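PDB 5FRY: positive phenol-degradative gene regulator from Ralstonia sp. E2, which activates transcription of phenol-degradation genes, probably as an ATP-dependent enhancer-binding protein, and senses phenols through the N-terminal domain described here. Local coordinates for residues 149-154 / 183-188; 174-177 / 181-184; 100-105 / 155-160. One frame throughout, in Å; residues are numbered along the deposited sequence.

Interactions 1 and 2 are two halves of one zinc site: 149-154 and 183-188 supply one pair of ligands, 174-177 the other, and P183 and H184 belong to both. Their centres lie about 6 Å apart at one end of the four-stranded sheet, where strands 170-176 and 185-191 are neighbours. Interaction 1 is buried and almost purely metal-mediated, whereas interaction 2 is a surface turn held by weak hydrogen bonds and ring contacts. Interaction 3, its centre about 11 Å from that of interaction 1, lies in the core near the centre of the chain. Its chemistry is aromatic stacking beside a bound phenol. Helix 152-166 serves both interactions 1 and 3.

Interaction 1: 149-154 / 183-188; sequences PVCWMQ and PHCRIL. With ZN (zinc ion), chain C.
C151 and C185 meet through a zinc ion. Their SG atoms stand 3.6 Å apart, and this is the one pair of atoms bringing residues 149-154 and 183-188 within 4.5 Å of each other; the CA atoms of the two cysteines remain 8.4 Å apart, with the metal bridging the gap. Zinc lies 2.2 Å from C151 SG and 2.3 Å from C185 SG, and the angle between the two sulfurs at the zinc ion is 109°, the tetrahedral value. Both side chains leave the backbone toward the other segment and adopt the same conformation, SG beside the backbone N and opposite the carbonyl carbon (chi1 -60° for C151, -58° for C185), a torsion that swings each sulfur to the zinc lying between the two chains.

The two backbones differ. C185 opens strand 185-191 and is hydrogen-bonded through its main chain to W130 of the adjacent strand. C151 is the centre of an inverse gamma turn, closed by a weak bond from W152 N to V150 O (2.8 Å), and occupies the N-cap position of helix 152-166. The indole of W152 braces this turn: its NE1 donates to P149 O at 3.1 Å, reaching a lone pair in the carbonyl plane, while V150 O sits 3.3 Å above one indole face, displaced toward the rim. R51 makes a cation-pi contact with the same ring, and E135 accepts the amides of M153 and Q154 in the first helical turn.

E174 and C177 complete the coordination. The result is a tetrahedral Cys3Glu zinc site in the V4R domain, tying the start of helix 152-166 to the ends of two neighbouring strands, inner strand 185-191 and edge strand 170-176.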
loop_
_atom_site.group_PDB
_atom_site.type_symbol
_atom_site.label_atom_id
_atom_site.label_comp_id
_atom_site.label_asym_id
_atom_site.label_seq_id
_atom_site.Cartn_x
_atom_site.Cartn_y
_atom_site.Cartn_z
ATOM N N PRO A 149 -6.982 17.090 11.680
ATOM C CA PRO A 149 -6.851 15.623 11.608
ATOM C C PRO A 149 -6.500 15.094 10.220
ATOM O O PRO A 149 -7.122 15.454 9.210
ATOM C CB PRO A 149 -8.234 15.125 12.042
ATOM C CG PRO A 149 -9.083 16.407 12.266
ATOM C CD PRO A 149 -8.103 17.467 12.549
ATOM N N VAL A 150 -5.497 14.222 10.198
ATOM C CA VAL A 150 -4.854 13.793 8.964
ATOM C C VAL A 150 -4.901 12.278 8.702
ATOM O O VAL A 150 -4.489 11.837 7.634
ATOM C CB VAL A 150 -3.351 14.225 8.946
ATOM C CG1 VAL A 150 -3.224 15.737 8.981
ATOM C CG2 VAL A 150 -2.616 13.612 10.111
ATOM N N CYS A 151 -5.371 11.473 9.654
ATOM C CA CYS A 151 -5.415 10.018 9.413
ATOM C C CYS A 151 -6.620 9.593 8.550
ATOM O O CYS A 151 -7.463 8.804 8.971
ATOM C CB CYS A 151 -5.394 9.267 10.746
ATOM S SG CYS A 151 -3.883 9.638 11.675
ATOM N N TRP A 152 -6.633 10.092 7.314
ATOM C CA TRP A 152 -7.712 9.944 6.351
ATOM C C TRP A 152 -8.091 8.510 5.943
ATOM O O TRP A 152 -9.278 8.143 6.005
ATOM C CB TRP A 152 -7.365 10.738 5.081
ATOM C CG TRP A 152 -7.002 12.171 5.362
ATOM C CD1 TRP A 152 -7.421 12.936 6.420
ATOM C CD2 TRP A 152 -6.128 13.005 4.586
ATOM N NE1 TRP A 152 -6.875 14.196 6.338
ATOM C CE2 TRP A 152 -6.075 14.262 5.226
ATOM C CE3 TRP A 152 -5.390 12.811 3.414
ATOM C CZ2 TRP A 152 -5.309 15.318 4.726
ATOM C CZ3 TRP A 152 -4.630 13.863 2.922
ATOM C CH2 TRP A 152 -4.599 15.098 3.576
ATOM N N MET A 153 -7.109 7.729 5.487
ATOM C CA MET A 153 -7.318 6.327 5.128
ATOM C C MET A 153 -7.666 5.504 6.343
ATOM O O MET A 153 -8.422 4.534 6.218
ATOM C CB MET A 153 -6.075 5.730 4.456
ATOM C CG MET A 153 -6.287 4.421 3.696
ATOM S SD MET A 153 -4.669 3.792 3.127
ATOM C CE MET A 153 -3.761 5.295 3.073
ATOM N N GLN A 154 -7.104 5.847 7.506
ATOM C CA GLN A 154 -7.434 5.112 8.717
ATOM C C GLN A 154 -8.888 5.326 9.069
ATOM O O GLN A 154 -9.571 4.389 9.474
ATOM C CB GLN A 154 -6.559 5.532 9.881
ATOM C CG GLN A 154 -5.142 4.973 9.743
ATOM C CD GLN A 154 -4.199 5.527 10.760
ATOM O OE1 GLN A 154 -2.984 5.505 10.555
ATOM N NE2 GLN A 154 -4.738 6.003 11.889
ATOM N N PRO A 183 -0.531 13.393 21.444
ATOM C CA PRO A 183 0.315 12.217 21.673
ATOM C C PRO A 183 -0.264 10.953 21.047
ATOM O O PRO A 183 0.336 9.877 21.127
ATOM C CB PRO A 183 0.349 12.108 23.201
ATOM C CG PRO A 183 -0.949 12.706 23.646
ATOM C CD PRO A 183 -1.293 13.784 22.645
ATOM N N HIS A 184 -1.430 11.093 20.428
ATOM C CA HIS A 184 -2.159 9.945 19.915
ATOM C C HIS A 184 -3.354 10.412 19.120
ATOM O O HIS A 184 -3.669 11.608 19.086
ATOM C CB HIS A 184 -2.621 9.040 21.059
ATOM C CG HIS A 184 -3.631 9.683 21.958
ATOM N ND1 HIS A 184 -3.332 10.087 23.244
ATOM C CD2 HIS A 184 -4.929 10.013 21.756
ATOM C CE1 HIS A 184 -4.401 10.630 23.792
ATOM N NE2 HIS A 184 -5.385 10.606 22.909
ATOM N N CYS A 185 -4.043 9.455 18.509
ATOM C CA CYS A 185 -5.272 9.743 17.803
ATOM C C CYS A 185 -6.431 9.165 18.600
ATOM O O CYS A 185 -6.275 8.132 19.251
ATOM C CB CYS A 185 -5.240 9.155 16.379
ATOM S SG CYS A 185 -3.869 9.715 15.317
ATOM N N ARG A 186 -7.577 9.842 18.564
ATOM C CA ARG A 186 -8.810 9.322 19.142
ATOM C C ARG A 186 -9.995 9.606 18.235
ATOM O O ARG A 186 -10.109 10.686 17.649
ATOM C CB ARG A 186 -9.075 9.928 20.521
ATOM C CG ARG A 186 -10.458 9.651 21.045
ATOM C CD ARG A 186 -10.630 10.226 22.435
ATOM N NE ARG A 186 -9.535 9.801 23.294
ATOM C CZ ARG A 186 -9.461 10.050 24.596
ATOM N NH1 ARG A 186 -10.433 10.727 25.198
ATOM N NH2 ARG A 186 -8.414 9.618 25.290
ATOM N N ILE A 187 -10.907 8.648 18.150
ATOM C CA ILE A 187 -11.951 8.733 17.143
ATOM C C ILE A 187 -13.338 8.398 17.690
ATOM O O ILE A 187 -13.486 7.646 18.665
ATOM C CB ILE A 187 -11.650 7.794 15.944
ATOM C CG1 ILE A 187 -11.585 6.342 16.414
ATOM C CG2 ILE A 187 -10.351 8.196 15.249
ATOM C CD1 ILE A 187 -11.510 5.334 15.288
ATOM N N LEU A 188 -14.346 8.969 17.038
ATOM C CA LEU A 188 -15.747 8.696 17.352
ATOM C C LEU A 188 -16.520 8.202 16.145
ATOM O O LEU A 188 -16.514 8.852 15.090
ATOM C CB LEU A 188 -16.434 9.952 17.900
ATOM C CG LEU A 188 -17.941 9.826 18.100
ATOM C CD1 LEU A 188 -18.211 8.725 19.112
ATOM C CD2 LEU A 188 -18.564 11.162 18.514
HETATM ZN ZN ZN C . -4.658 10.701 13.445
#

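Interaction 2: 174-177 / 181-184; sequences ELEC and GHPH. With ZN (zinc ion), chain C.
C177 and H184 approach to 5.4 Å between CA atoms as the chain leaves strand 170-176 and returns toward strand 185-191, just beyond a classic beta bulge in which L175 and E176 both face R186. C177 O is the hub of this turn: H182 ND1 reaches it at 2.9 Å and H182 N at 3.3 Å, so that one histidine meets this carbonyl twice, by ring and backbone, each time weakly. The imidazole bends back over the strand end because CG lies beside its own backbone N (chi1 -51°). C177 N is then 3.6 Å above one ring face, offset toward the rim, and E176 CB touches H182 CD2.

E176 extends to H184, whose NE2 gives OE1 a weak bond of 3.1 Å. The carboxylate and ring planes are 39° apart, and the oxygen approaches the imidazole obliquely. On the metal side, E174 OE2 binds zinc at 2.0 Å and C177 SG at 2.2 Å, with 109° between them at the ion; C151 and C185 are the other ligands.

The histidines thus use their N-H groups on the turn while the E174 carboxylate and the C177 thiolate go to the metal. E174 OE1 stays 3.2 Å from zinc and is hydrogen-bonded elsewhere, hence one-oxygen binding, and three thiolates with one carboxylate would probably leave the site net negative.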
loop_
_atom_site.group_PDB
_atom_site.type_symbol
_atom_site.label_atom_id
_atom_site.label_comp_id
_atom_site.label_asym_id
_atom_site.label_seq_id
_atom_site.Cartn_x
_atom_site.Cartn_y
_atom_site.Cartn_z
ATOM N N GLU A 174 -12.010 11.931 13.649
ATOM C CA GLU A 174 -10.900 11.969 14.587
ATOM C C GLU A 174 -11.084 13.105 15.566
ATOM O O GLU A 174 -11.097 14.259 15.154
ATOM C CB GLU A 174 -9.575 12.142 13.846
ATOM C CG GLU A 174 -9.012 10.873 13.260
ATOM C CD GLU A 174 -7.551 11.029 12.909
ATOM O OE1 GLU A 174 -7.264 11.566 11.828
ATOM O OE2 GLU A 174 -6.683 10.643 13.713
ATOM N N LEU A 175 -11.209 12.793 16.850
ATOM C CA LEU A 175 -11.372 13.846 17.865
ATOM C C LEU A 175 -10.015 14.450 18.251
ATOM O O LEU A 175 -9.915 15.632 18.601
ATOM C CB LEU A 175 -12.075 13.299 19.104
ATOM C CG LEU A 175 -13.475 12.705 18.864
ATOM C CD1 LEU A 175 -14.228 12.543 20.180
ATOM C CD2 LEU A 175 -14.276 13.512 17.864
ATOM N N GLU A 176 -8.985 13.613 18.204
ATOM C CA GLU A 176 -7.606 14.019 18.460
ATOM C C GLU A 176 -6.700 13.220 17.527
ATOM O O GLU A 176 -7.086 12.138 17.067
ATOM C CB GLU A 176 -7.235 13.781 19.925
ATOM C CG GLU A 176 -8.257 14.354 20.906
ATOM C CD GLU A 176 -8.134 13.785 22.312
ATOM O OE1 GLU A 176 -7.105 13.145 22.619
ATOM O OE2 GLU A 176 -9.079 13.978 23.111
ATOM N N CYS A 177 -5.512 13.743 17.238
ATOM C CA CYS A 177 -4.633 13.098 16.270
ATOM C C CYS A 177 -3.179 13.516 16.425
ATOM O O CYS A 177 -2.887 14.685 16.668
ATOM C CB CYS A 177 -5.101 13.415 14.855
ATOM S SG CYS A 177 -3.990 12.774 13.607
ATOM N N GLY A 181 -0.343 17.246 16.676
ATOM C CA GLY A 181 0.476 17.595 17.825
ATOM C C GLY A 181 0.121 16.803 19.069
ATOM O O GLY A 181 0.802 16.895 20.090
ATOM N N HIS A 182 -0.952 16.024 18.987
ATOM C CA HIS A 182 -1.407 15.232 20.121
ATOM C C HIS A 182 -0.562 13.980 20.248
ATOM O O HIS A 182 0.043 13.534 19.278
ATOM C CB HIS A 182 -2.885 14.864 19.968
ATOM C CG HIS A 182 -3.772 16.034 19.671
ATOM N ND1 HIS A 182 -3.697 16.743 18.489
ATOM C CD2 HIS A 182 -4.752 16.618 20.398
ATOM C CE1 HIS A 182 -4.597 17.709 18.500
ATOM N NE2 HIS A 182 -5.251 17.659 19.648
ATOM N N PRO A 183 -0.531 13.393 21.444
ATOM C CA PRO A 183 0.315 12.217 21.673
ATOM C C PRO A 183 -0.264 10.953 21.047
ATOM O O PRO A 183 0.336 9.877 21.127
ATOM C CB PRO A 183 0.349 12.108 23.201
ATOM C CG PRO A 183 -0.949 12.706 23.646
ATOM C CD PRO A 183 -1.293 13.784 22.645
ATOM N N HIS A 184 -1.430 11.093 20.428
ATOM C CA HIS A 184 -2.159 9.945 19.915
ATOM C C HIS A 184 -3.354 10.412 19.120
ATOM O O HIS A 184 -3.669 11.608 19.086
ATOM C CB HIS A 184 -2.621 9.040 21.059
ATOM C CG HIS A 184 -3.631 9.683 21.958
ATOM N ND1 HIS A 184 -3.332 10.087 23.244
ATOM C CD2 HIS A 184 -4.929 10.013 21.756
ATOM C CE1 HIS A 184 -4.401 10.630 23.792
ATOM N NE2 HIS A 184 -5.385 10.606 22.909
HETATM ZN ZN ZN C . -4.658 10.701 13.445
#

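Interaction 3: 100-105 / 155-160; sequences CLHTIE and IGYATG. With ERH (3,4-dimethylphenol), chain D.
H102 and Y157 stack face to face, their ring centroids 3.9 Å apart and their planes only 11° from parallel. Each ring has an atom of the other over its centre: Y157 CD1 over the imidazole, H102 CD2 over the tyrosine ring, and H102 NE2 comes within 3.5 Å of Y157 CG. The side chains run past each other in opposite directions from helices 97-104 and 152-166. Y157 directs its ring toward helix 97-104 by placing CG opposite its backbone N (chi1 179°), and H102 turns its imidazole over that ring through an unusual chi1 of -135°, away from the staggered positions. On the tyrosine's other contacts, L101 CB packs 3.4 Å from Y157 OH, and E105 OE1 lies 3.7 Å from Y157 CE2, its carboxylate plane steeply inclined to the ring.

The bound dimethylphenol meets the edges of the pair. Its C06 is 3.6 Å from Y157 CD1, near the tyrosine ring plane, and its C03 is 3.8 Å from A158 CB. The phenolic oxygen O01 sits by the imidazole edge at ND1, but the modelled separation is too short to be trusted, and the nature of that contact remains doubtful.

Further out, D78 OD2 from helix 60-84 is the hydrogen-bond partner of Y157 OH. E105 OE2 also comes close to D78 OD2, and two carboxylates so close would probably raise the pKa of one of them. E105 further bonds through its backbone to the second subunit, where its side chain packs on H43 of that chain.

Helix 97-104, from the aromatic-catabolism activator region, and helix 152-166, from the V4R domain, therefore meet at a buried aromatic stack that lines the phenol-binding pocket of this sensory domain.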
loop_
_atom_site.group_PDB
_atom_site.type_symbol
_atom_site.label_atom_id
_atom_site.label_comp_id
_atom_site.label_asym_id
_atom_site.label_seq_id
_atom_site.Cartn_x
_atom_site.Cartn_y
_atom_site.Cartn_z
ATOM N N CYS A 100 -8.625 -5.233 15.141
ATOM C CA CYS A 100 -7.634 -6.274 15.040
ATOM C C CYS A 100 -7.012 -6.288 13.644
ATOM O O CYS A 100 -5.813 -6.221 13.500
ATOM C CB CYS A 100 -8.238 -7.619 15.350
ATOM S SG CYS A 100 -8.626 -7.990 17.098
ATOM N N LEU A 101 -7.837 -6.353 12.625
ATOM C CA LEU A 101 -7.327 -6.381 11.270
ATOM C C LEU A 101 -6.485 -5.156 10.971
ATOM O O LEU A 101 -5.455 -5.272 10.385
ATOM C CB LEU A 101 -8.446 -6.559 10.278
ATOM C CG LEU A 101 -8.976 -7.950 10.054
ATOM C CD1 LEU A 101 -10.360 -7.994 9.448
ATOM C CD2 LEU A 101 -7.995 -8.727 9.218
ATOM N N HIS A 102 -6.945 -3.986 11.405
ATOM C CA HIS A 102 -6.198 -2.751 11.198
ATOM C C HIS A 102 -4.789 -2.862 11.773
ATOM O O HIS A 102 -3.830 -2.340 11.202
ATOM C CB HIS A 102 -6.934 -1.567 11.830
ATOM C CG HIS A 102 -6.989 -0.354 10.954
ATOM N ND1 HIS A 102 -7.605 0.816 11.343
ATOM C CD2 HIS A 102 -6.506 -0.130 9.710
ATOM C CE1 HIS A 102 -7.499 1.710 10.376
ATOM N NE2 HIS A 102 -6.836 1.161 9.373
ATOM N N THR A 103 -4.673 -3.545 12.907
ATOM C CA THR A 103 -3.409 -3.739 13.559
ATOM C C THR A 103 -2.546 -4.722 12.807
ATOM O O THR A 103 -1.416 -4.431 12.538
ATOM C CB THR A 103 -3.585 -4.159 15.020
ATOM O OG1 THR A 103 -4.475 -3.278 15.665
ATOM C CG2 THR A 103 -2.300 -4.087 15.759
ATOM N N ILE A 104 -3.113 -5.858 12.420
ATOM C CA ILE A 104 -2.367 -6.878 11.692
ATOM C C ILE A 104 -1.763 -6.295 10.432
ATOM O O ILE A 104 -0.664 -6.672 10.026
ATOM C CB ILE A 104 -3.248 -8.077 11.317
ATOM C CG1 ILE A 104 -3.618 -8.864 12.582
ATOM C CG2 ILE A 104 -2.536 -8.975 10.297
ATOM C CD1 ILE A 104 -4.748 -9.887 12.387
ATOM N N GLU A 105 -2.483 -5.351 9.844
ATOM C CA GLU A 105 -2.077 -4.699 8.611
ATOM C C GLU A 105 -1.014 -3.626 8.858
ATOM O O GLU A 105 -0.540 -2.986 7.915
ATOM C CB GLU A 105 -3.318 -4.111 7.903
ATOM C CG GLU A 105 -4.179 -5.206 7.289
ATOM C CD GLU A 105 -5.600 -4.808 6.967
ATOM O OE1 GLU A 105 -5.956 -3.595 6.878
ATOM O OE2 GLU A 105 -6.397 -5.748 6.819
ATOM N N ILE A 155 -9.346 6.564 8.927
ATOM C CA ILE A 155 -10.766 6.899 9.176
ATOM C C ILE A 155 -11.716 6.248 8.172
ATOM O O ILE A 155 -12.734 5.665 8.555
ATOM C CB ILE A 155 -10.996 8.428 9.140
ATOM C CG1 ILE A 155 -10.487 9.065 10.430
ATOM C CG2 ILE A 155 -12.472 8.737 8.901
ATOM C CD1 ILE A 155 -11.248 8.622 11.659
ATOM N N GLY A 156 -11.387 6.357 6.883
ATOM C CA GLY A 156 -12.170 5.720 5.841
ATOM C C GLY A 156 -12.390 4.250 6.145
ATOM O O GLY A 156 -13.493 3.696 5.961
ATOM N N TYR A 157 -11.335 3.630 6.639
ATOM C CA TYR A 157 -11.337 2.215 6.965
ATOM C C TYR A 157 -12.344 1.915 8.072
ATOM O O TYR A 157 -13.167 0.987 7.926
ATOM C CB TYR A 157 -9.935 1.762 7.350
ATOM C CG TYR A 157 -9.863 0.301 7.732
ATOM C CD1 TYR A 157 -10.398 -0.148 8.950
ATOM C CD2 TYR A 157 -9.305 -0.638 6.866
ATOM C CE1 TYR A 157 -10.359 -1.477 9.301
ATOM C CE2 TYR A 157 -9.249 -1.975 7.215
ATOM C CZ TYR A 157 -9.769 -2.382 8.441
ATOM O OH TYR A 157 -9.714 -3.705 8.824
ATOM N N ALA A 158 -12.298 2.699 9.156
ATOM C CA ALA A 158 -13.224 2.533 10.284
ATOM C C ALA A 158 -14.664 2.674 9.827
ATOM O O ALA A 158 -15.531 1.871 10.192
ATOM C CB ALA A 158 -12.940 3.532 11.390
ATOM N N THR A 159 -14.921 3.707 9.039
ATOM C CA THR A 159 -16.238 3.954 8.478
ATOM C C THR A 159 -16.726 2.767 7.638
ATOM O O THR A 159 -17.845 2.246 7.846
ATOM C CB THR A 159 -16.210 5.242 7.632
ATOM O OG1 THR A 159 -15.814 6.338 8.472
ATOM C CG2 THR A 159 -17.555 5.533 7.020
ATOM N N GLY A 160 -15.871 2.323 6.720
ATOM C CA GLY A 160 -16.233 1.321 5.729
ATOM C C GLY A 160 -16.532 -0.007 6.378
ATOM O O GLY A 160 -17.561 -0.618 6.095
HETATM O O01 ERH D . -9.017 1.145 12.967
HETATM C C02 ERH D . -12.268 1.253 14.890
HETATM C C03 ERH D . -12.594 0.049 12.748
HETATM C C04 ERH D . -13.104 0.594 14.065
HETATM C C05 ERH D . -10.818 1.448 14.502
HETATM C C06 ERH D . -11.303 0.223 12.401
HETATM C C07 ERH D . -10.365 0.963 13.329
HETATM C C08 ERH D . -12.777 1.798 16.207
HETATM C C09 ERH D . -13.534 -0.690 11.820
#